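Side-chain contact in glycosyl hydrolase, family 38 (Enterococcus faecalis, PDB 5KBP), which probably hydrolyses alpha-mannosidic linkages in carbohydrates: residues A[325-330]-A[502-507]. Numbering follows the deposited sequence.
Sequences AAMAYE and FSWDSF
Met-327 reaches from its helix to Phe-502 and Trp-504, and on the helix side it alone makes this buried contact. It leaves the helix with CG anti to its carbonyl carbon (chi1 -62°), and beyond CG the chain is fully extended, with chi2 and chi3 both near 180°. The methyl group therefore sits at the far end of a straight rod. Met-327 CE lies 3.7 Å from Phe-502 CB and 3.8 Å from Phe-502 CD1. It meets the ring obliquely, and the two side chains cross at roughly a right angle.

The contact joins helix 304-332, in the middle-domain region of this family 38 enzyme, to strand 503-511 of an antiparallel sheet. Phe-502 and Ser-503 lie opposite Asn-410 of strand 404-410 and form a G1 beta bulge at the start of strand 503-511. Phe-502 and Trp-504 both send CB toward the helix, whereas Ser-503 between them points away.

The sulfur is used differently. Met-327 SD comes to the rim of the indole, 4.2 Å from Trp-504 CZ3. It lies 5.4 Å from the centroid of the six-membered ring of Trp-504 and 87° off the ring normal, so this is an edge-on Met-aromatic contact. Met-327 and Trp-504 run past each other in opposite directions. The indole NE1 donates a hydrogen bond to Ala-816 O, and the ring also meets His-819. Leu-390 of helix 362-393 and Tyr-821 also touch Met-327. Val-834 and the ring of His-824 pack on Phe-502.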
# COMPACT_ATOMS: atom_id res chain seq x y z
N ALA A 325 -22.60 14.86 0.24
CA ALA A 325 -22.04 15.90 -0.62
C ALA A 325 -23.08 16.44 -1.59
O ALA A 325 -23.03 17.63 -1.94
CB ALA A 325 -20.83 15.36 -1.38
N ALA A 326 -24.01 15.60 -2.03
CA ALA A 326 -25.07 16.09 -2.91
C ALA A 326 -25.98 17.07 -2.19
O ALA A 326 -26.45 18.05 -2.78
CB ALA A 326 -25.88 14.91 -3.46
N MET A 327 -26.24 16.83 -0.90
CA MET A 327 -27.03 17.77 -0.12
C MET A 327 -26.22 19.01 0.23
O MET A 327 -26.75 20.13 0.23
CB MET A 327 -27.55 17.10 1.16
CG MET A 327 -28.47 15.92 0.93
SD MET A 327 -29.03 15.20 2.49
CE MET A 327 -29.95 13.78 1.89
N ALA A 328 -24.93 18.84 0.52
CA ALA A 328 -24.08 19.97 0.88
C ALA A 328 -23.89 20.95 -0.28
O ALA A 328 -23.49 22.09 -0.05
CB ALA A 328 -22.72 19.48 1.37
N TYR A 329 -24.17 20.52 -1.51
CA TYR A 329 -24.11 21.43 -2.64
C TYR A 329 -25.14 22.55 -2.52
O TYR A 329 -24.93 23.65 -3.04
CB TYR A 329 -24.31 20.66 -3.95
CG TYR A 329 -24.43 21.54 -5.18
CD1 TYR A 329 -23.30 21.96 -5.86
CD2 TYR A 329 -25.67 21.94 -5.65
CE1 TYR A 329 -23.41 22.76 -6.98
CE2 TYR A 329 -25.79 22.74 -6.77
CZ TYR A 329 -24.65 23.15 -7.43
OH TYR A 329 -24.76 23.95 -8.55
N GLU A 330 -26.25 22.29 -1.82
CA GLU A 330 -27.30 23.29 -1.70
C GLU A 330 -26.83 24.52 -0.95
O GLU A 330 -27.33 25.63 -1.19
CB GLU A 330 -28.52 22.68 -1.01
CG GLU A 330 -29.08 21.43 -1.70
CD GLU A 330 -29.87 21.76 -2.96
OE1 GLU A 330 -30.19 22.95 -3.16
OE2 GLU A 330 -30.18 20.83 -3.73
N PHE A 502 -33.55 10.00 3.24
CA PHE A 502 -32.78 11.19 2.88
C PHE A 502 -33.31 12.44 3.56
O PHE A 502 -33.81 13.36 2.90
CB PHE A 502 -32.74 11.36 1.36
CG PHE A 502 -31.96 10.29 0.66
CD1 PHE A 502 -30.60 10.17 0.85
CD2 PHE A 502 -32.60 9.39 -0.17
CE1 PHE A 502 -29.88 9.17 0.22
CE2 PHE A 502 -31.89 8.39 -0.81
CZ PHE A 502 -30.53 8.28 -0.62
N SER A 503 -33.20 12.48 4.88
CA SER A 503 -33.65 13.60 5.69
C SER A 503 -32.67 13.79 6.84
O SER A 503 -31.72 13.02 6.99
CB SER A 503 -35.08 13.37 6.21
OG SER A 503 -35.15 12.19 6.98
N TRP A 504 -32.90 14.81 7.66
CA TRP A 504 -32.12 15.00 8.87
C TRP A 504 -33.00 15.56 9.97
O TRP A 504 -33.91 16.36 9.72
CB TRP A 504 -30.90 15.91 8.64
CG TRP A 504 -31.21 17.34 8.28
CD1 TRP A 504 -31.66 18.32 9.12
CD2 TRP A 504 -31.07 17.95 6.99
NE1 TRP A 504 -31.81 19.50 8.44
CE2 TRP A 504 -31.46 19.30 7.13
CE3 TRP A 504 -30.66 17.49 5.74
CZ2 TRP A 504 -31.44 20.19 6.06
CZ3 TRP A 504 -30.65 18.38 4.68
CH2 TRP A 504 -31.04 19.71 4.84
N ASP A 505 -32.73 15.13 11.20
CA ASP A 505 -33.42 15.60 12.39
C ASP A 505 -32.41 16.16 13.37
O ASP A 505 -31.36 15.56 13.60
CB ASP A 505 -34.24 14.47 13.04
CG ASP A 505 -35.45 14.08 12.22
OD1 ASP A 505 -36.18 14.99 11.76
OD2 ASP A 505 -35.68 12.87 12.03
N SER A 506 -32.73 17.31 13.95
CA SER A 506 -31.85 17.98 14.89
C SER A 506 -32.34 17.78 16.32
O SER A 506 -33.55 17.83 16.58
CB SER A 506 -31.75 19.48 14.57
OG SER A 506 -31.23 19.69 13.27
N PHE A 507 -31.40 17.55 17.23
CA PHE A 507 -31.68 17.41 18.65
C PHE A 507 -30.65 18.22 19.43
O PHE A 507 -29.72 18.78 18.85
CB PHE A 507 -31.67 15.93 19.08
CG PHE A 507 -32.64 15.07 18.31
CD1 PHE A 507 -33.95 14.94 18.73
CD2 PHE A 507 -32.23 14.39 17.18
CE1 PHE A 507 -34.84 14.15 18.02
CE2 PHE A 507 -33.11 13.60 16.47
CZ PHE A 507 -34.42 13.48 16.90